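PDB 2C9K: pesticidal crystal protein CRY4AA from Bacillus thuringiensis, which kills mosquito larvae by binding to midgut epithelial cells of the insect and promoting their colloid-osmotic lysis. Local coordinates for residues T471-A476 with I602-F607. Sequence-based numbering, arbitrary orientation.
Sequences TTQIPA and IDKIEF
Ile474, Ile605 and Phe607 form the apolar centre of this antiparallel strand pair, on the face they share with Thr472. Ile474 turns its CG1 branch beside its own backbone N (chi1 -63°) and extends it, which brings CD1 obliquely to within 3.8 Å of CE1 of the Phe607 ring. Ile474 and Ile605 are directly paired and lie loosely side by side, CB of Ile474 4.4 Å from CB of Ile605. Beyond them, where strand 471-475 has ended, the methyl of Ala476 packs against CG2 of Ile602.

Backbone bonds join the strands in both directions at the Thr472–Phe607 and Ile474–Ile605 pairs. At the latter, Ile474 N reaches Ile605 O at 2.8 Å, and Ile605 N returns the bond to Ile474 O. Pro475 faces Lys604 in a non-hydrogen-bonded pair, and the next bond runs from Ala476 N to Asp603 O (2.8 Å). On its other edge, toward strand 517-527, strand 600-609 is interrupted by a classic beta bulge in which Asp603 and Lys604 both face Arg524.

The other face carries Gln473, Glu606, Lys604 and Pro475 and is largely polar. Gln473 and Glu606 lie side by side, their amide and carboxylate planes 10° apart, and NE2 of Gln473 donates to OE1 of Glu606 in a nearly straight bond (2.8 Å, 176°) that lies in the amide plane. Tyr251 OH also binds Glu606 OE1, while Arg522 pairs with OE2, so both oxygens of this buried carboxylate are satisfied. Lys604 lays its aliphatic CD across CG of Gln473 (3.9 Å) and bends its amine back to OD1 of Asp603, whose OD2 bridges to Arg524.

Within the third, C-terminal domain of the active toxin fragment, a beta-sandwich, strand 600-609 is flanked by 471-475 and 517-527, and strand 499-501 also pairs with it. Strand 255-256 runs parallel to 471-475, while Ile508 and Cys510 of strand 505-511, from a second sheet, pack on Ile474 in the interior.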
loop_
_atom_site.group_PDB
_atom_site.type_symbol
_atom_site.label_atom_id
_atom_site.label_comp_id
_atom_site.label_asym_id
_atom_site.label_seq_id
_atom_site.Cartn_x
_atom_site.Cartn_y
_atom_site.Cartn_z
ATOM N N THR A 471 14.338 3.749 13.843
ATOM C CA THR A 471 13.068 3.252 14.339
ATOM C C THR A 471 12.477 2.244 13.378
ATOM O O THR A 471 12.341 2.511 12.182
ATOM C CB THR A 471 12.059 4.397 14.541
ATOM O OG1 THR A 471 12.501 5.233 15.619
ATOM C CG2 THR A 471 10.675 3.847 14.861
ATOM N N THR A 472 12.136 1.077 13.906
ATOM C CA THR A 472 11.540 0.029 13.101
ATOM C C THR A 472 10.044 0.072 13.326
ATOM O O THR A 472 9.572 0.105 14.461
ATOM C CB THR A 472 12.074 -1.348 13.491
ATOM O OG1 THR A 472 13.488 -1.377 13.283
ATOM C CG2 THR A 472 11.433 -2.433 12.643
ATOM N N GLN A 473 9.304 0.080 12.229
ATOM C CA GLN A 473 7.853 0.133 12.271
ATOM C C GLN A 473 7.328 -1.221 11.807
ATOM O O GLN A 473 7.514 -1.586 10.649
ATOM C CB GLN A 473 7.380 1.240 11.328
ATOM C CG GLN A 473 6.001 1.804 11.602
ATOM C CD GLN A 473 5.745 3.070 10.805
ATOM O OE1 GLN A 473 5.653 3.040 9.579
ATOM N NE2 GLN A 473 5.645 4.196 11.502
ATOM N N ILE A 474 6.700 -1.971 12.712
ATOM C CA ILE A 474 6.145 -3.280 12.371
ATOM C C ILE A 474 4.629 -3.296 12.511
ATOM O O ILE A 474 4.099 -3.339 13.630
ATOM C CB ILE A 474 6.699 -4.404 13.272
ATOM C CG1 ILE A 474 8.214 -4.543 13.088
ATOM C CG2 ILE A 474 6.025 -5.724 12.913
ATOM C CD1 ILE A 474 8.826 -5.683 13.878
ATOM N N PRO A 475 3.906 -3.262 11.374
ATOM C CA PRO A 475 2.439 -3.278 11.363
ATOM C C PRO A 475 1.921 -4.437 12.211
ATOM O O PRO A 475 2.486 -5.526 12.182
ATOM C CB PRO A 475 2.112 -3.462 9.887
ATOM C CG PRO A 475 3.234 -2.775 9.215
ATOM C CD PRO A 475 4.435 -3.219 9.999
ATOM N N ALA A 476 0.848 -4.206 12.960
ATOM C CA ALA A 476 0.277 -5.251 13.809
ATOM C C ALA A 476 -0.250 -6.447 13.006
ATOM O O ALA A 476 -0.358 -7.555 13.526
ATOM C CB ALA A 476 -0.830 -4.673 14.670
ATOM N N ILE A 602 -5.169 -1.573 17.046
ATOM C CA ILE A 602 -3.715 -1.594 16.986
ATOM C C ILE A 602 -3.217 -1.442 15.561
ATOM O O ILE A 602 -3.520 -2.266 14.697
ATOM C CB ILE A 602 -3.142 -2.910 17.534
ATOM C CG1 ILE A 602 -3.428 -3.033 19.029
ATOM C CG2 ILE A 602 -1.655 -2.953 17.280
ATOM C CD1 ILE A 602 -2.706 -2.021 19.871
ATOM N N ASP A 603 -2.424 -0.402 15.331
ATOM C CA ASP A 603 -1.873 -0.130 14.011
ATOM C C ASP A 603 -0.422 -0.588 13.836
ATOM O O ASP A 603 -0.154 -1.575 13.143
ATOM C CB ASP A 603 -1.997 1.366 13.718
ATOM C CG ASP A 603 -1.319 1.768 12.434
ATOM O OD1 ASP A 603 -1.407 0.997 11.449
ATOM O OD2 ASP A 603 -0.713 2.861 12.412
ATOM N N LYS A 604 0.509 0.115 14.474
ATOM C CA LYS A 604 1.926 -0.216 14.349
ATOM C C LYS A 604 2.622 -0.490 15.686
ATOM O O LYS A 604 2.302 0.118 16.709
ATOM C CB LYS A 604 2.681 0.933 13.657
ATOM C CG LYS A 604 2.032 1.547 12.423
ATOM C CD LYS A 604 2.274 0.741 11.169
ATOM C CE LYS A 604 1.840 1.516 9.917
ATOM N NZ LYS A 604 0.379 1.876 9.871
ATOM N N ILE A 605 3.583 -1.409 15.660
ATOM C CA ILE A 605 4.385 -1.746 16.840
ATOM C C ILE A 605 5.731 -1.139 16.488
ATOM O O ILE A 605 6.311 -1.469 15.453
ATOM C CB ILE A 605 4.580 -3.263 17.008
ATOM C CG1 ILE A 605 3.234 -3.989 16.960
ATOM C CG2 ILE A 605 5.296 -3.532 18.305
ATOM C CD1 ILE A 605 2.249 -3.570 18.024
ATOM N N GLU A 606 6.235 -0.247 17.324
ATOM C CA GLU A 606 7.498 0.396 17.003
ATOM C C GLU A 606 8.624 0.127 17.980
ATOM O O GLU A 606 8.415 0.051 19.196
ATOM C CB GLU A 606 7.270 1.900 16.846
ATOM C CG GLU A 606 6.381 2.215 15.661
ATOM C CD GLU A 606 6.122 3.693 15.458
ATOM O OE1 GLU A 606 5.752 4.068 14.321
ATOM O OE2 GLU A 606 6.271 4.471 16.423
ATOM N N PHE A 607 9.820 -0.044 17.435
ATOM C CA PHE A 607 10.986 -0.276 18.259
ATOM C C PHE A 607 11.917 0.918 18.138
ATOM O O PHE A 607 12.374 1.259 17.046
ATOM C CB PHE A 607 11.711 -1.548 17.834
ATOM C CG PHE A 607 10.928 -2.797 18.084
ATOM C CD1 PHE A 607 9.973 -3.233 17.167
ATOM C CD2 PHE A 607 11.131 -3.534 19.248
ATOM C CE1 PHE A 607 9.225 -4.396 17.405
ATOM C CE2 PHE A 607 10.396 -4.689 19.501
ATOM C CZ PHE A 607 9.438 -5.126 18.576
#